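Beta-N-acetylhexosaminidase (Arthrobacter aurescens, PDB 3RCN) probably hydrolyses terminal non-reducing N-acetyl-D-hexosamine residues in N-acetyl-beta-D-hexosaminides, as a member of glycosyl hydrolase family 20. Local coordinates at residues T30-D35 against A65-L71; P111-R115 against A504-M509; A197-S202 against G214-F220; V398-P402 against L449-N455; D416-V420 against P519-R525. All coordinates share one frame; numbering follows the deposited sequence. Where two conformers were deposited one is given.

Contact 1: T30-D35 against A65-L71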
# COMPACT_ATOMS: atom_id res chain seq x y z
N THR A 30 -22.45 -13.66 15.47
CA THR A 30 -22.24 -12.52 16.34
C THR A 30 -22.75 -11.23 15.69
O THR A 30 -22.40 -10.92 14.55
CB THR A 30 -20.75 -12.36 16.65
OG1 THR A 30 -20.30 -13.48 17.41
CG2 THR A 30 -20.50 -11.08 17.44
N SER A 31 -23.54 -10.47 16.44
CA SER A 31 -24.18 -9.27 15.93
C SER A 31 -23.60 -8.07 16.66
O SER A 31 -23.06 -8.22 17.75
CB SER A 31 -25.70 -9.33 16.13
OG SER A 31 -26.05 -9.31 17.51
N VAL A 32 -23.68 -6.89 16.05
CA VAL A 32 -23.09 -5.69 16.65
C VAL A 32 -24.14 -4.61 16.89
O VAL A 32 -24.73 -4.09 15.94
CB VAL A 32 -21.98 -5.12 15.75
CG1 VAL A 32 -21.20 -4.08 16.48
CG2 VAL A 32 -21.05 -6.24 15.30
N GLY A 33 -24.42 -4.31 18.15
CA GLY A 33 -25.30 -3.19 18.50
C GLY A 33 -24.59 -1.89 18.85
O GLY A 33 -23.46 -1.91 19.32
N ALA A 34 -25.25 -0.76 18.65
CA ALA A 34 -24.68 0.51 19.13
C ALA A 34 -25.73 1.58 19.42
O ALA A 34 -26.77 1.64 18.76
CB ALA A 34 -23.63 1.03 18.16
N ASP A 35 -25.46 2.42 20.41
CA ASP A 35 -26.20 3.67 20.60
C ASP A 35 -25.88 4.65 19.45
O ASP A 35 -24.78 4.60 18.87
CB ASP A 35 -25.89 4.29 21.96
CG ASP A 35 -26.57 3.55 23.13
OD1 ASP A 35 -27.63 2.92 22.92
OD2 ASP A 35 -26.04 3.61 24.26
N ALA A 65 -27.14 -7.36 21.86
CA ALA A 65 -26.20 -7.81 20.83
C ALA A 65 -24.94 -8.45 21.40
O ALA A 65 -24.60 -8.27 22.56
CB ALA A 65 -25.82 -6.64 19.91
N GLY A 66 -24.29 -9.26 20.58
CA GLY A 66 -23.06 -9.92 20.97
C GLY A 66 -21.97 -8.93 21.32
O GLY A 66 -21.31 -9.06 22.35
N ILE A 67 -21.77 -7.96 20.43
CA ILE A 67 -20.87 -6.84 20.67
C ILE A 67 -21.71 -5.57 20.79
O ILE A 67 -22.29 -5.12 19.80
CB ILE A 67 -19.89 -6.68 19.50
CG1 ILE A 67 -19.08 -7.95 19.31
CG2 ILE A 67 -18.97 -5.49 19.72
CD1 ILE A 67 -18.27 -7.94 18.04
N ARG A 68 -21.78 -5.00 21.99
CA ARG A 68 -22.55 -3.78 22.26
C ARG A 68 -21.64 -2.58 22.49
O ARG A 68 -20.72 -2.65 23.30
CB ARG A 68 -23.42 -3.95 23.50
CG ARG A 68 -24.18 -5.24 23.50
CD ARG A 68 -24.83 -5.54 24.83
NE ARG A 68 -25.46 -6.85 24.75
CZ ARG A 68 -25.72 -7.64 25.79
NH1 ARG A 68 -25.41 -7.25 27.02
NH2 ARG A 68 -26.28 -8.82 25.59
N LEU A 69 -21.89 -1.50 21.76
CA LEU A 69 -21.21 -0.23 22.01
C LEU A 69 -22.19 0.74 22.65
O LEU A 69 -23.11 1.24 22.00
CB LEU A 69 -20.66 0.35 20.70
CG LEU A 69 -19.95 -0.67 19.80
CD1 LEU A 69 -19.54 -0.01 18.49
CD2 LEU A 69 -18.76 -1.30 20.51
N LEU A 70 -21.98 1.02 23.93
CA LEU A 70 -22.93 1.80 24.72
C LEU A 70 -22.39 3.16 25.17
O LEU A 70 -21.26 3.26 25.64
CB LEU A 70 -23.38 1.00 25.94
CG LEU A 70 -23.98 -0.35 25.57
CD1 LEU A 70 -24.15 -1.19 26.81
CD2 LEU A 70 -25.31 -0.15 24.85
N LEU A 71 -23.22 4.19 25.03
CA LEU A 71 -22.86 5.54 25.47
C LEU A 71 -22.97 5.67 26.98
O LEU A 71 -24.02 5.38 27.56
CB LEU A 71 -23.75 6.58 24.82
CG LEU A 71 -23.25 8.00 25.06
CD1 LEU A 71 -22.41 8.45 23.87
CD2 LEU A 71 -24.40 8.95 25.31
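The carbonyl oxygen of I67 takes two groups from the neighbouring strand. G33 N gives I67 O a bent hydrogen bond of 2.8 Å, and the CA-H of V32 adds a weaker contact. L69 O is used in the same way: D35 N bonds to L69 O at 3.1 Å, and the A34 CA-H lies beside it. In the other direction I67 N reaches S31 O at 3.0 Å and L69 N reaches G33 O at 2.9 Å. This is a regular parallel ladder, with V32 beside I67 and A34 beside L69. It belongs to a beta-alpha-beta unit, strand 32-34, helix 39-53, strand 67-71, in the smaller domain of the enzyme. V32, A34, I67 and L69 share the face that the helix covers; I67 packs on L45 there. V32 has CG1 anti to the backbone N (chi1 -168°), which brings it alongside I67 CG2 at 4.2 Å. T30 CG2 meets the end of the I67 side chain, CD1, at 3.9 Å. Past the ladder a side chain takes over from the backbone. D35 OD2 accepts L71 N at 3.0 Å, on the anti side of the carboxylate. R63 is a long, weak ion-pair partner of the same oxygen. With an alanine at this position, L71 N is likely to lose its acceptor and R63 its weak partner.

Contact 2: P111-R115 against A504-M509; sequences PAALR and ARLEAM
L114 and R505 make the closest apolar contact: L114 CD1 lies 3.5 Å from R505 CB, on its aliphatic stem. The two side chains cross at a slant. L114 CB also meets A508 CB at 4.1 Å. One turn earlier on the helix, the P111 ring sets CG against A504 CB at 3.9 Å. The A508 methyl fits between these groups, next to the carbonyl oxygen of P111, which accepts L114 N within the 3-10 turn 111-114.

The second kind is a flat group over the backbone. R115 bends at chi2 (-84°) and its guanidinium lies on A508, with A508 CA 3.5 Å above the plane, over its centre. R115 NE is 3.6 Å from A508 CB.

Polar links follow. One water, at the edge of the guanidinium and in its plane, accepts from R115 NH2 at 3.2 Å and donates to E507 OE1, also at 3.2 Å. R115 NH1 forms salt bridges to E228 and D225 of the second subunit. E507 OE2 bonds to Y513 OH, and R505 NH1 and NH2 bond to H502 and to Q9 O.

The 3-10 turn follows helix 95-109 of the small domain, while helix 491-508 packs on helix 154-166 of the barrel. The contact thus joins the two domains, an arrangement of family 20 hexosaminidases in which a small alpha/beta domain leans on a TIM barrel.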
# COMPACT_ATOMS: atom_id res chain seq x y z
N PRO A 111 -3.65 -11.39 16.73
CA PRO A 111 -3.15 -10.78 15.49
C PRO A 111 -3.96 -11.11 14.24
O PRO A 111 -3.93 -10.31 13.30
CB PRO A 111 -1.73 -11.35 15.37
CG PRO A 111 -1.34 -11.70 16.75
CD PRO A 111 -2.61 -12.19 17.39
N ALA A 112 -4.67 -12.24 14.21
CA ALA A 112 -5.41 -12.59 12.99
C ALA A 112 -6.59 -11.64 12.78
O ALA A 112 -7.13 -11.51 11.68
CB ALA A 112 -5.88 -14.03 13.01
N ALA A 113 -6.98 -10.98 13.86
CA ALA A 113 -8.04 -9.99 13.81
C ALA A 113 -7.62 -8.72 13.07
O ALA A 113 -8.47 -7.92 12.69
CB ALA A 113 -8.49 -9.65 15.22
N LEU A 114 -6.31 -8.55 12.84
CA LEU A 114 -5.78 -7.40 12.10
C LEU A 114 -5.52 -7.64 10.61
O LEU A 114 -5.10 -6.72 9.89
CB LEU A 114 -4.47 -6.93 12.73
CG LEU A 114 -4.62 -6.61 14.21
CD1 LEU A 114 -3.27 -6.34 14.85
CD2 LEU A 114 -5.55 -5.44 14.37
N ARG A 115 -5.74 -8.87 10.15
CA ARG A 115 -5.59 -9.18 8.73
C ARG A 115 -6.78 -8.63 7.94
O ARG A 115 -7.85 -8.39 8.49
CB ARG A 115 -5.46 -10.69 8.53
CG ARG A 115 -4.31 -11.31 9.30
CD ARG A 115 -2.99 -11.18 8.56
NE ARG A 115 -1.88 -11.76 9.31
CZ ARG A 115 -0.64 -11.87 8.85
NH1 ARG A 115 -0.35 -11.45 7.62
NH2 ARG A 115 0.31 -12.41 9.60
N ALA A 504 3.90 -9.33 16.52
CA ALA A 504 3.05 -10.17 15.67
C ALA A 504 1.91 -9.36 15.08
O ALA A 504 1.47 -9.64 13.96
CB ALA A 504 2.51 -11.35 16.45
N ARG A 505 1.43 -8.37 15.83
CA ARG A 505 0.38 -7.47 15.35
C ARG A 505 0.90 -6.56 14.23
O ARG A 505 0.22 -6.35 13.22
CB ARG A 505 -0.17 -6.61 16.48
CG ARG A 505 -0.94 -7.36 17.53
CD ARG A 505 -1.38 -6.41 18.65
NE ARG A 505 -1.67 -7.12 19.89
CZ ARG A 505 -1.09 -6.87 21.05
NH1 ARG A 505 -0.20 -5.89 21.15
NH2 ARG A 505 -1.41 -7.59 22.12
N LEU A 506 2.11 -6.03 14.41
CA LEU A 506 2.75 -5.23 13.36
C LEU A 506 2.97 -6.06 12.09
O LEU A 506 2.77 -5.58 10.97
CB LEU A 506 4.07 -4.66 13.84
CG LEU A 506 4.04 -3.69 15.03
CD1 LEU A 506 5.43 -3.19 15.33
CD2 LEU A 506 3.10 -2.52 14.79
N GLU A 507 3.38 -7.32 12.26
CA GLU A 507 3.55 -8.19 11.11
C GLU A 507 2.22 -8.38 10.40
O GLU A 507 2.16 -8.36 9.18
CB GLU A 507 4.13 -9.54 11.51
CG GLU A 507 5.61 -9.50 11.86
CD GLU A 507 6.13 -10.83 12.42
OE1 GLU A 507 5.68 -11.91 11.95
OE2 GLU A 507 6.98 -10.79 13.34
N ALA A 508 1.15 -8.53 11.17
CA ALA A 508 -0.16 -8.77 10.59
C ALA A 508 -0.67 -7.56 9.80
O ALA A 508 -1.46 -7.71 8.87
CB ALA A 508 -1.15 -9.18 11.69
N MSE A 509 -0.21 -6.37 10.17
CA MSE A 509 -0.66 -5.13 9.51
C MSE A 509 0.25 -4.72 8.36
O MSE A 509 0.09 -3.64 7.78
CB MSE A 509 -0.79 -3.99 10.52
CG MSE A 509 -1.81 -4.24 11.62
SE MSE A 509 -2.33 -2.62 12.59
CE MSE A 509 -3.59 -1.90 11.29
O HOH W 1 3.44 -12.73 9.82

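Contact 3: A197-S202 against G214-F220. With SO4 (sulfate ion), chain B.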
# COMPACT_ATOMS: atom_id res chain seq x y z
N ALA A 197 6.02 19.63 -8.17
CA ALA A 197 5.78 18.27 -7.65
C ALA A 197 6.86 17.25 -7.99
O ALA A 197 6.71 16.07 -7.65
CB ALA A 197 4.42 17.76 -8.10
N TRP A 198 7.93 17.68 -8.66
CA TRP A 198 9.03 16.77 -9.00
C TRP A 198 10.38 17.46 -9.04
O TRP A 198 10.47 18.65 -9.32
CB TRP A 198 8.76 16.05 -10.33
CG TRP A 198 8.83 16.93 -11.55
CD1 TRP A 198 7.84 17.74 -12.02
CD2 TRP A 198 9.94 17.08 -12.46
NE1 TRP A 198 8.26 18.39 -13.16
CE2 TRP A 198 9.54 18.00 -13.45
CE3 TRP A 198 11.22 16.53 -12.52
CZ2 TRP A 198 10.39 18.39 -14.51
CZ3 TRP A 198 12.06 16.91 -13.57
CH2 TRP A 198 11.64 17.84 -14.55
N ARG A 199 11.43 16.69 -8.77
CA ARG A 199 12.80 17.18 -8.87
C ARG A 199 13.62 16.24 -9.76
O ARG A 199 13.27 15.07 -9.92
CB ARG A 199 13.44 17.25 -7.48
CG ARG A 199 13.55 15.91 -6.77
CD ARG A 199 14.12 16.08 -5.38
NE ARG A 199 14.15 14.82 -4.63
CZ ARG A 199 13.20 14.45 -3.76
NH1 ARG A 199 12.14 15.23 -3.54
NH2 ARG A 199 13.32 13.29 -3.12
N ARG A 200 14.72 16.75 -10.31
CA ARG A 200 15.62 16.03 -11.21
C ARG A 200 16.29 14.82 -10.55
O ARG A 200 16.36 13.74 -11.13
CB ARG A 200 16.72 16.98 -11.66
CG ARG A 200 16.97 16.98 -13.13
CD ARG A 200 16.54 18.30 -13.74
NE ARG A 200 16.03 18.11 -15.09
CZ ARG A 200 15.33 19.02 -15.75
NH1 ARG A 200 15.04 20.18 -15.18
NH2 ARG A 200 14.90 18.77 -16.99
N GLU A 201 16.80 15.02 -9.34
CA GLU A 201 17.45 13.95 -8.61
C GLU A 201 17.42 14.21 -7.11
O GLU A 201 16.70 15.09 -6.64
CB GLU A 201 18.88 13.73 -9.10
CG GLU A 201 19.67 15.00 -9.35
CD GLU A 201 21.15 14.72 -9.61
OE1 GLU A 201 21.53 13.54 -9.79
OE2 GLU A 201 21.94 15.69 -9.62
N SER A 202 18.18 13.42 -6.36
CA SER A 202 18.18 13.49 -4.91
C SER A 202 19.57 13.24 -4.36
O SER A 202 20.31 12.40 -4.88
CB SER A 202 17.25 12.42 -4.33
OG SER A 202 15.93 12.54 -4.82
N GLY A 214 20.89 10.49 -9.51
CA GLY A 214 20.50 10.53 -10.91
C GLY A 214 19.05 10.17 -11.20
O GLY A 214 18.65 10.04 -12.35
N ARG A 215 18.25 10.00 -10.15
CA ARG A 215 16.89 9.47 -10.29
C ARG A 215 15.82 10.53 -9.99
O ARG A 215 15.70 10.99 -8.85
CB ARG A 215 16.70 8.27 -9.36
CG ARG A 215 15.37 7.52 -9.48
CD ARG A 215 15.15 6.61 -8.27
NE ARG A 215 13.90 5.85 -8.33
CZ ARG A 215 13.82 4.57 -8.68
NH1 ARG A 215 14.92 3.89 -9.02
NH2 ARG A 215 12.64 3.95 -8.71
N PRO A 216 15.05 10.92 -11.01
CA PRO A 216 13.92 11.81 -10.80
C PRO A 216 13.03 11.30 -9.66
O PRO A 216 12.93 10.09 -9.47
CB PRO A 216 13.16 11.73 -12.13
CG PRO A 216 14.23 11.51 -13.12
CD PRO A 216 15.24 10.60 -12.43
N HIS A 217 12.45 12.22 -8.89
CA HIS A 217 11.46 11.82 -7.88
C HIS A 217 10.32 12.82 -7.76
O HIS A 217 10.53 14.03 -7.79
CB HIS A 217 12.10 11.60 -6.50
CG HIS A 217 11.08 11.30 -5.45
ND1 HIS A 217 10.57 10.03 -5.25
CD2 HIS A 217 10.40 12.11 -4.60
CE1 HIS A 217 9.66 10.07 -4.29
NE2 HIS A 217 9.54 11.32 -3.88
N GLY A 218 9.10 12.30 -7.59
CA GLY A 218 7.96 13.17 -7.42
C GLY A 218 6.60 12.50 -7.35
O GLY A 218 6.48 11.27 -7.29
N GLY A 219 5.57 13.33 -7.29
CA GLY A 219 4.19 12.91 -7.28
C GLY A 219 3.42 13.95 -6.47
O GLY A 219 4.02 14.86 -5.90
N PHE A 220 2.11 13.83 -6.42
CA PHE A 220 1.32 14.74 -5.59
C PHE A 220 -0.06 14.20 -5.30
O PHE A 220 -0.55 13.30 -5.98
CB PHE A 220 1.23 16.12 -6.23
CG PHE A 220 0.46 16.15 -7.50
CD1 PHE A 220 -0.91 16.26 -7.48
CD2 PHE A 220 1.11 16.08 -8.72
CE1 PHE A 220 -1.63 16.29 -8.66
CE2 PHE A 220 0.41 16.11 -9.90
CZ PHE A 220 -0.96 16.22 -9.88
S SO4 B . 9.65 5.74 -6.98
O1 SO4 B . 9.91 7.02 -7.64
O2 SO4 B . 8.94 4.86 -7.91
O3 SO4 B . 10.93 5.15 -6.61
O4 SO4 B . 8.85 5.94 -5.78
O HOH W 2 15.61 10.40 -6.44
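R199 and H217 satisfy each other's backbone in both directions. R199 N donates to H217 O at 3.0 Å, and H217 N to R199 O at 3.1 Å. G219 N gives A197 O a fairly straight bond of 3.0 Å. W198 and G218 form the non-hydrogen-bonded pair between them. Together these pairs make a small two-stranded antiparallel hairpin with a long connection, set in the catalytic domain. The R199 side chain lies alongside H217, with R199 NH2 3.5 Å from H217 CD2 and the two planes 38° apart. Its NE and NH2 both grip S202 OG, in the guanidinium plane, with R199 NE at 2.9 Å from that oxygen. R149 O takes NH2, and Q180 O takes NH1. A leucine in place of R199 would probably leave S202 OG and the carbonyls of R149 and Q180 without these donors. S202 OG gives its proton to a water that donates to R215 O. H217 NE2 accepts F151 N. E201 OE1 receives a weak bond from G214 N. R215 NH2 holds sulfate O3 at 3.0 Å, while R215 NH1 makes a salt bridge to D462 of the second subunit; S463 and R465 of that subunit bind the same sulfate.

Contact 4: V398-P402 against L449-N455; sequences VVMCP and LLGAQAN
V398 and L449 meet through branch ends. V398 has CG1 anti to the backbone N (chi1 172°), and it touches L449 CD2 at 3.9 Å. The same L449 methyl lies 4.2 Å from M400 CG. M400, a selenomethionine, folds back on itself at all three torsions, so its end turns away from strand 449-455; the side chain also touches L437. V399 points to the other face. Its CG1 stands anti to the carbonyl carbon (chi1 -61°) and packs on L450 CB at 3.8 Å. The backbones run parallel. L450 N bonds to V398 O, M400 N to G451 O, and Q453 N to M400 O, each at 2.9 Å. Between the pairs V398-L449 and M400-A452 the second strand spends one extra residue, a beta bulge at L450 and G451. Q453 NE2 donates to a lone pair of N455 OD1 at 2.8 Å, in the carbonyl plane. N455 ND2 lies toward C401 SG. Strand 449-456 also pairs with 140-146, which closes the TIM barrel. Q453 OE1 bonds to Y140 OH. The chemistry implies a buried apolar seam beside helix 385-393 and an N455 amide oriented by Q453, its side chain about 10 Å from that of E316, the predicted proton donor.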
# COMPACT_ATOMS: atom_id res chain seq x y z
N VAL A 398 1.18 24.37 23.69
CA VAL A 398 2.40 23.67 23.34
C VAL A 398 2.16 22.16 23.11
O VAL A 398 1.32 21.54 23.77
CB VAL A 398 3.43 23.86 24.47
CG1 VAL A 398 4.65 22.98 24.26
CG2 VAL A 398 3.81 25.32 24.57
N VAL A 399 2.88 21.59 22.15
CA VAL A 399 3.03 20.15 22.03
C VAL A 399 4.52 19.87 21.94
O VAL A 399 5.24 20.55 21.20
CB VAL A 399 2.30 19.60 20.80
CG1 VAL A 399 0.82 19.88 20.91
CG2 VAL A 399 2.84 20.22 19.55
N MSE A 400 5.01 18.89 22.71
CA MSE A 400 6.44 18.59 22.71
C MSE A 400 6.85 17.59 21.63
O MSE A 400 6.23 16.53 21.46
CB MSE A 400 6.89 18.07 24.08
CG MSE A 400 6.60 19.01 25.22
SE MSE A 400 7.67 20.64 25.12
CE MSE A 400 9.43 19.77 25.04
N CYS A 401 7.87 17.96 20.87
CA CYS A 401 8.54 17.06 19.98
C CYS A 401 10.03 17.37 19.98
O CYS A 401 10.56 17.90 19.00
CB CYS A 401 7.97 17.15 18.57
SG CYS A 401 7.63 18.81 17.98
N PRO A 402 10.71 17.06 21.08
CA PRO A 402 12.14 17.37 21.20
C PRO A 402 12.95 16.67 20.11
O PRO A 402 12.76 15.49 19.89
CB PRO A 402 12.52 16.82 22.57
CG PRO A 402 11.23 16.65 23.31
CD PRO A 402 10.18 16.38 22.27
N LEU A 449 -0.36 22.57 28.00
CA LEU A 449 0.32 21.48 27.30
C LEU A 449 -0.74 20.56 26.74
O LEU A 449 -1.50 19.93 27.49
CB LEU A 449 1.20 20.70 28.26
CG LEU A 449 2.67 20.58 27.88
CD1 LEU A 449 3.33 19.48 28.68
CD2 LEU A 449 2.77 20.29 26.41
N LEU A 450 -0.81 20.49 25.42
CA LEU A 450 -1.78 19.65 24.75
C LEU A 450 -1.33 18.18 24.69
O LEU A 450 -2.16 17.27 24.76
CB LEU A 450 -2.03 20.17 23.34
CG LEU A 450 -2.50 21.62 23.29
CD1 LEU A 450 -3.04 21.92 21.91
CD2 LEU A 450 -3.56 21.81 24.36
N GLY A 451 -0.02 17.98 24.55
CA GLY A 451 0.52 16.65 24.33
C GLY A 451 1.88 16.64 23.66
O GLY A 451 2.68 17.59 23.78
N ALA A 452 2.16 15.54 22.97
CA ALA A 452 3.45 15.33 22.32
C ALA A 452 3.30 14.78 20.90
O ALA A 452 2.20 14.41 20.48
CB ALA A 452 4.35 14.42 23.17
N GLN A 453 4.39 14.78 20.16
CA GLN A 453 4.37 14.31 18.78
C GLN A 453 5.72 13.74 18.36
O GLN A 453 6.77 14.27 18.74
CB GLN A 453 3.94 15.48 17.90
CG GLN A 453 4.15 15.34 16.43
CD GLN A 453 3.78 16.63 15.72
OE1 GLN A 453 2.65 17.11 15.85
NE2 GLN A 453 4.72 17.21 14.98
N ALA A 454 5.70 12.68 17.57
CA ALA A 454 6.93 12.13 17.01
C ALA A 454 7.02 12.54 15.53
O ALA A 454 6.03 12.49 14.81
CB ALA A 454 6.96 10.62 17.15
N ASN A 455 8.21 12.95 15.10
CA ASN A 455 8.41 13.42 13.73
C ASN A 455 9.27 12.46 12.91
O ASN A 455 10.33 12.02 13.35
CB ASN A 455 9.05 14.82 13.72
CG ASN A 455 8.17 15.86 14.38
OD1 ASN A 455 6.97 15.67 14.52
ND2 ASN A 455 8.76 16.98 14.79

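Contact 5: D416-V420 against P519-R525; sequences DDEPV and PAPWQQR
Two irregular loops draw closest at P419 and R525, whose CA atoms are 5.0 Å apart, and segment 519-525 makes a helix-like turn at 521-523. One water joins the backbones, accepting from V420 N and donating to R525 O, each at 2.8 Å. The side chains meet through proline rings. P519 sets its CD edge against the carboxylate of E418, with P519 CD 3.3 Å from E418 OE2; the two side chains cross at about a right angle. E418 reaches there by a bend at chi2 (-57°), and its OE2 is paired with R514 in a salt bridge. P519 CG also lies by the carbonyl oxygen of D417. P419 CB rests on Q523 O at 3.5 Å and on the stem of R525, with R525 CG at 4.1 Å. A520 N bonds to Q523 OE1 at 2.7 Å, from above the amide plane. R525 NH1 holds both W522 O and Q524 O, and R525 NH2 pairs with a sulfate. P419 and Q523 also cover F469 of helix 464-471. P521 and W522 pack on W198 and G218 of the second subunit. Here the chain beyond helix 491-508 is held against a barrel loop at the dimer interface.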
# COMPACT_ATOMS: atom_id res chain seq x y z
N ASP A 416 27.95 1.31 12.60
CA ASP A 416 27.92 1.37 11.15
C ASP A 416 26.93 0.42 10.47
O ASP A 416 26.82 0.42 9.24
CB ASP A 416 29.34 1.19 10.59
CG ASP A 416 30.33 2.19 11.17
OD1 ASP A 416 31.10 2.79 10.39
OD2 ASP A 416 30.35 2.38 12.41
N ASP A 417 26.21 -0.39 11.24
CA ASP A 417 25.25 -1.31 10.63
C ASP A 417 23.83 -0.76 10.41
O ASP A 417 23.04 -1.36 9.69
CB ASP A 417 25.22 -2.64 11.36
CG ASP A 417 26.40 -3.51 10.99
OD1 ASP A 417 26.32 -4.23 9.96
OD2 ASP A 417 27.43 -3.46 11.71
N GLU A 418 23.52 0.39 11.01
CA GLU A 418 22.25 1.05 10.77
C GLU A 418 22.30 1.79 9.42
O GLU A 418 23.32 2.39 9.08
CB GLU A 418 21.93 2.03 11.91
CG GLU A 418 21.89 1.42 13.31
CD GLU A 418 20.90 0.26 13.42
OE1 GLU A 418 19.73 0.43 13.00
OE2 GLU A 418 21.29 -0.82 13.92
N PRO A 419 21.22 1.71 8.64
CA PRO A 419 21.13 2.37 7.32
C PRO A 419 21.11 3.92 7.35
O PRO A 419 20.32 4.48 8.08
CB PRO A 419 19.80 1.83 6.75
CG PRO A 419 19.01 1.40 7.95
CD PRO A 419 20.02 0.92 8.95
N VAL A 420 21.94 4.56 6.53
CA VAL A 420 22.06 6.02 6.47
C VAL A 420 21.94 6.69 7.84
O VAL A 420 20.98 7.42 8.10
CB VAL A 420 21.00 6.64 5.53
CG1 VAL A 420 21.40 8.06 5.12
CG2 VAL A 420 20.80 5.76 4.30
N PRO A 519 19.03 -4.45 12.03
CA PRO A 519 18.48 -4.47 10.67
C PRO A 519 18.66 -5.80 9.96
O PRO A 519 19.72 -6.42 10.06
CB PRO A 519 19.28 -3.37 9.95
CG PRO A 519 20.40 -2.99 10.89
CD PRO A 519 19.91 -3.29 12.26
N ALA A 520 17.61 -6.24 9.27
CA ALA A 520 17.71 -7.37 8.36
C ALA A 520 18.63 -6.98 7.22
O ALA A 520 18.70 -5.81 6.86
CB ALA A 520 16.33 -7.76 7.83
N PRO A 521 19.36 -7.94 6.67
CA PRO A 521 20.32 -7.64 5.60
C PRO A 521 19.74 -6.81 4.46
O PRO A 521 20.47 -6.00 3.90
CB PRO A 521 20.71 -9.04 5.10
CG PRO A 521 20.56 -9.91 6.31
CD PRO A 521 19.35 -9.37 7.03
N TRP A 522 18.47 -7.01 4.10
CA TRP A 522 17.87 -6.25 3.00
C TRP A 522 17.46 -4.84 3.43
O TRP A 522 17.10 -4.01 2.60
CB TRP A 522 16.67 -6.98 2.37
CG TRP A 522 15.58 -7.31 3.32
CD1 TRP A 522 14.50 -6.52 3.64
CD2 TRP A 522 15.44 -8.50 4.09
NE1 TRP A 522 13.70 -7.16 4.57
CE2 TRP A 522 14.27 -8.38 4.86
CE3 TRP A 522 16.21 -9.66 4.22
CZ2 TRP A 522 13.84 -9.38 5.74
CZ3 TRP A 522 15.78 -10.66 5.09
CH2 TRP A 522 14.61 -10.51 5.83
N GLN A 523 17.49 -4.59 4.73
CA GLN A 523 17.22 -3.27 5.28
C GLN A 523 18.46 -2.39 5.37
O GLN A 523 18.36 -1.19 5.61
CB GLN A 523 16.61 -3.41 6.67
CG GLN A 523 15.19 -3.95 6.67
CD GLN A 523 14.76 -4.33 8.06
OE1 GLN A 523 15.59 -4.55 8.95
NE2 GLN A 523 13.45 -4.41 8.27
N GLN A 524 19.63 -2.99 5.21
CA GLN A 524 20.86 -2.22 5.25
C GLN A 524 21.13 -1.43 3.96
O GLN A 524 20.61 -1.74 2.90
CB GLN A 524 22.02 -3.14 5.62
CG GLN A 524 21.95 -3.61 7.05
CD GLN A 524 22.98 -4.66 7.36
OE1 GLN A 524 24.08 -4.64 6.81
NE2 GLN A 524 22.62 -5.60 8.23
N ARG A 525 21.92 -0.37 4.07
CA ARG A 525 22.29 0.42 2.90
C ARG A 525 23.75 0.86 3.03
O ARG A 525 24.03 2.01 3.34
CB ARG A 525 21.38 1.65 2.77
CG ARG A 525 19.88 1.34 2.71
CD ARG A 525 19.35 1.20 1.28
NE ARG A 525 17.90 0.96 1.25
CZ ARG A 525 17.32 -0.22 1.49
NH1 ARG A 525 18.05 -1.28 1.78
NH2 ARG A 525 16.00 -0.33 1.45
O HOH W 3 24.40 3.71 5.52

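In the fold
The centre of contact 4 lies about 11 Å from the centre of the chain, that of contact 1 about 31 Å. Both are parallel strand pairs, but contact 1 lies at the sheet edge of the small domain and contact 4 within the buried barrel. Contact 3 is antiparallel and lies nearer the surface. Contacts 2 and 5 have no regular pairing; prolines, arginine stems and bridging waters do the work. Contact 2 uses the end of helix 491-508, and contact 5 the chain that follows it. Contacts 2, 3 and 5 all reach the second subunit, contacts 2 and 3 with salt bridges and contact 5 mainly by packing. W198 packs on P521 of the second subunit.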